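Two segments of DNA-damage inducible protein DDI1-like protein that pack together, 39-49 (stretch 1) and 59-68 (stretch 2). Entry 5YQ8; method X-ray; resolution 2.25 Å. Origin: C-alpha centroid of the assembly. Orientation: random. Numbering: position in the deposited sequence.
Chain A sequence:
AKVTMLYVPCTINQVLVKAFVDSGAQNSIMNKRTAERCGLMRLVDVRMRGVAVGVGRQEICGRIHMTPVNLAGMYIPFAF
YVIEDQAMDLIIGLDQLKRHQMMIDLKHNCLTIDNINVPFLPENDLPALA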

# COMPACT_ATOMS: atom_id res chain seq x y z
N GLY A 39 -6.59 25.21 -5.11
CA GLY A 39 -7.75 25.90 -5.64
C GLY A 39 -8.88 24.95 -6.10
O GLY A 39 -9.52 25.24 -7.07
N LEU A 40 -9.11 23.86 -5.38
CA LEU A 40 -10.02 22.79 -5.76
C LEU A 40 -11.30 22.71 -4.94
O LEU A 40 -12.09 21.78 -5.11
CB LEU A 40 -9.29 21.44 -5.60
CG LEU A 40 -7.99 21.24 -6.35
CD1 LEU A 40 -7.45 19.87 -6.05
CD2 LEU A 40 -8.26 21.41 -7.85
N MET A 41 -11.54 23.67 -4.06
CA MET A 41 -12.77 23.65 -3.25
C MET A 41 -14.01 23.85 -4.06
O MET A 41 -15.05 23.24 -3.77
CB MET A 41 -12.71 24.72 -2.18
CG MET A 41 -11.61 24.46 -1.17
SD MET A 41 -12.09 23.13 -0.12
CE MET A 41 -11.22 21.72 -0.75
N ARG A 42 -13.92 24.70 -5.08
CA ARG A 42 -15.05 24.94 -5.96
C ARG A 42 -15.50 23.63 -6.69
O ARG A 42 -16.64 23.50 -7.09
CB ARG A 42 -14.69 26.02 -6.96
CG ARG A 42 -15.90 26.58 -7.66
CD ARG A 42 -16.11 26.05 -9.05
NE ARG A 42 -14.96 26.13 -9.94
CZ ARG A 42 -14.94 25.52 -11.13
NH1 ARG A 42 -16.01 24.80 -11.52
NH2 ARG A 42 -13.86 25.62 -11.93
N LEU A 43 -14.55 22.73 -6.90
CA LEU A 43 -14.79 21.43 -7.52
C LEU A 43 -15.29 20.36 -6.55
O LEU A 43 -15.71 19.30 -7.00
CB LEU A 43 -13.49 20.94 -8.19
CG LEU A 43 -13.02 21.69 -9.44
CD1 LEU A 43 -11.79 21.01 -10.03
CD2 LEU A 43 -14.15 21.71 -10.47
N VAL A 44 -15.23 20.63 -5.24
CA VAL A 44 -15.62 19.65 -4.26
C VAL A 44 -17.13 19.52 -4.24
O VAL A 44 -17.82 20.46 -3.84
CB VAL A 44 -15.05 19.97 -2.87
CG1 VAL A 44 -15.59 18.97 -1.82
CG2 VAL A 44 -13.53 19.94 -2.94
N ASP A 45 -17.63 18.36 -4.67
CA ASP A 45 -19.05 18.09 -4.62
C ASP A 45 -19.37 17.72 -3.19
O ASP A 45 -18.82 16.77 -2.68
CB ASP A 45 -19.44 16.97 -5.60
CG ASP A 45 -20.91 16.53 -5.46
OD1 ASP A 45 -21.65 17.12 -4.64
OD2 ASP A 45 -21.30 15.55 -6.15
N VAL A 46 -20.32 18.40 -2.57
CA VAL A 46 -20.54 18.25 -1.12
C VAL A 46 -21.79 17.43 -0.86
O VAL A 46 -22.38 17.54 0.18
CB VAL A 46 -20.71 19.62 -0.40
CG1 VAL A 46 -19.40 20.36 -0.27
CG2 VAL A 46 -21.69 20.49 -1.16
N ARG A 47 -22.19 16.57 -1.81
CA ARG A 47 -23.41 15.79 -1.65
C ARG A 47 -23.19 14.55 -0.83
O ARG A 47 -24.11 13.99 -0.31
CB ARG A 47 -23.99 15.40 -3.01
CG ARG A 47 -24.55 16.60 -3.76
CD ARG A 47 -25.23 16.12 -5.02
NE ARG A 47 -24.31 15.48 -5.93
CZ ARG A 47 -24.64 14.90 -7.09
NH1 ARG A 47 -25.92 14.81 -7.49
NH2 ARG A 47 -23.67 14.34 -7.83
N MET A 48 -21.95 14.13 -0.71
CA MET A 48 -21.60 12.90 -0.02
C MET A 48 -20.83 13.21 1.29
O MET A 48 -20.01 12.40 1.70
CB MET A 48 -20.74 12.05 -0.98
CG MET A 48 -19.59 12.81 -1.70
SD MET A 48 -20.14 13.82 -3.13
CE MET A 48 -20.91 12.62 -4.22
N ARG A 49 -21.04 14.39 1.91
CA ARG A 49 -20.36 14.72 3.20
C ARG A 49 -20.90 13.88 4.32
O ARG A 49 -22.08 13.57 4.35
CB ARG A 49 -20.48 16.20 3.59
CG ARG A 49 -21.90 16.79 3.57
CD ARG A 49 -21.93 18.31 3.64
NE ARG A 49 -23.24 18.83 3.24
CZ ARG A 49 -23.52 20.11 3.07
NH1 ARG A 49 -22.63 21.06 3.34
NH2 ARG A 49 -24.73 20.45 2.67
N GLU A 59 -14.63 10.70 7.63
CA GLU A 59 -15.67 11.77 7.48
C GLU A 59 -15.15 12.81 6.46
O GLU A 59 -14.23 13.60 6.71
CB GLU A 59 -16.08 12.39 8.83
CG GLU A 59 -16.52 11.36 9.88
CD GLU A 59 -16.72 11.97 11.24
OE1 GLU A 59 -17.17 11.25 12.16
OE2 GLU A 59 -16.43 13.19 11.34
N ILE A 60 -15.72 12.75 5.27
CA ILE A 60 -15.13 13.46 4.18
C ILE A 60 -15.79 14.85 4.06
O ILE A 60 -16.94 15.05 4.48
CB ILE A 60 -15.28 12.65 2.87
CG1 ILE A 60 -16.72 12.71 2.36
CG2 ILE A 60 -14.87 11.18 3.08
CD1 ILE A 60 -16.95 11.91 1.12
N CYS A 61 -15.05 15.79 3.50
CA CYS A 61 -15.57 17.06 3.05
C CYS A 61 -16.23 16.96 1.70
O CYS A 61 -16.86 17.88 1.32
CB CYS A 61 -14.46 18.11 2.89
SG CYS A 61 -13.67 18.63 4.38
N GLY A 62 -16.02 15.88 0.94
CA GLY A 62 -16.65 15.71 -0.36
C GLY A 62 -15.78 14.82 -1.22
O GLY A 62 -14.87 14.16 -0.70
N ARG A 63 -16.11 14.78 -2.52
CA ARG A 63 -15.37 14.02 -3.49
C ARG A 63 -15.08 14.85 -4.71
O ARG A 63 -16.00 15.47 -5.21
CB ARG A 63 -16.15 12.79 -3.88
CG ARG A 63 -15.37 11.76 -4.71
CD ARG A 63 -16.22 10.56 -5.07
NE ARG A 63 -15.42 9.51 -5.70
CZ ARG A 63 -15.26 9.30 -7.02
NH1 ARG A 63 -15.89 10.03 -7.95
NH2 ARG A 63 -14.46 8.30 -7.43
N ILE A 64 -13.85 14.82 -5.23
CA ILE A 64 -13.48 15.58 -6.44
C ILE A 64 -13.53 14.54 -7.54
O ILE A 64 -12.77 13.57 -7.56
CB ILE A 64 -12.11 16.22 -6.27
CG1 ILE A 64 -12.22 17.51 -5.49
CG2 ILE A 64 -11.48 16.58 -7.58
CD1 ILE A 64 -10.93 18.24 -5.18
N HIS A 65 -14.47 14.70 -8.45
CA HIS A 65 -14.75 13.59 -9.42
C HIS A 65 -13.75 13.54 -10.55
O HIS A 65 -13.53 12.51 -11.15
CB HIS A 65 -16.18 13.68 -9.96
CG HIS A 65 -17.21 13.68 -8.89
ND1 HIS A 65 -17.31 12.68 -7.96
CD2 HIS A 65 -18.18 14.58 -8.59
CE1 HIS A 65 -18.34 12.93 -7.16
NE2 HIS A 65 -18.86 14.09 -7.51
N MET A 66 -13.15 14.68 -10.83
CA MET A 66 -12.13 14.81 -11.87
C MET A 66 -11.39 16.10 -11.66
O MET A 66 -12.00 17.15 -11.61
CB MET A 66 -12.69 14.78 -13.29
CG MET A 66 -11.60 14.76 -14.35
SD MET A 66 -11.14 16.41 -14.79
CE MET A 66 -10.02 16.15 -16.10
N THR A 67 -10.08 15.98 -11.44
CA THR A 67 -9.16 17.08 -11.48
C THR A 67 -7.93 16.62 -12.24
O THR A 67 -7.42 15.52 -12.00
CB THR A 67 -8.77 17.58 -10.07
OG1 THR A 67 -7.83 18.68 -10.16
CG2 THR A 67 -8.16 16.50 -9.24
N PRO A 68 -7.42 17.47 -13.09
CA PRO A 68 -6.13 17.11 -13.71
C PRO A 68 -4.91 17.17 -12.76
O PRO A 68 -4.73 18.10 -12.00
CB PRO A 68 -5.99 18.11 -14.87
CG PRO A 68 -7.34 18.77 -14.94
CD PRO A 68 -7.91 18.75 -13.58

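How do the two backbones meet? Most of the second stretch is a strand, which continues later in the chain, while the first, mostly loop and turn, pairs with it at a single antiparallel bridge between Asp45 and Arg63. Two weak hydrogen bonds close this pair: Asp45 N gives to Arg63 O at 3.4 Å, and Arg63 N gives to Asp45 O, also at 3.4 Å. On one side of the bridge Val44 lies across from Ile64, and on the other Val46 lies across from Gly62.

Why do the backbones come so close at Gly62? Its CA sits 3.3 Å from Asp45 O and 3.7 Å from Val44 CG1, leaving no space for a side chain. A CB here would clash with both of those atoms, and the backbone angles themselves also call for glycine.

What holds the polar side? Asp45 OD2 accepts a nearly straight hydrogen bond from His65 NE2 at 3.2 Å. The same carboxylate is steadied from its own stretch, where Arg47 NE forms a salt bridge to Asp45 OD2 at 3.0 Å and Arg47 N donates to Asp45 OD1 at 2.9 Å. The imidazole is held at its other nitrogen too, for Arg63 NH1 donates to His65 ND1 at 3.0 Å. Met48 CE meets the ring edge, 3.9 Å from His65 CE1.

Where do the apolar side chains pack? Ile64 is the center of one cluster: its CD1 lies 3.6 Å from Leu40 CB, and its CG1 lies 3.8 Å from Val44 CG2. Leu40 also reaches Thr67, with Leu40 CD2 3.6 Å from Thr67 OG1. Farther along, Met48 CG and Ile60 CD1 approach to 4.0 Å. These contacts are van der Waals packing; Leu40, Ile60 and Ile64 are all buried in the structure.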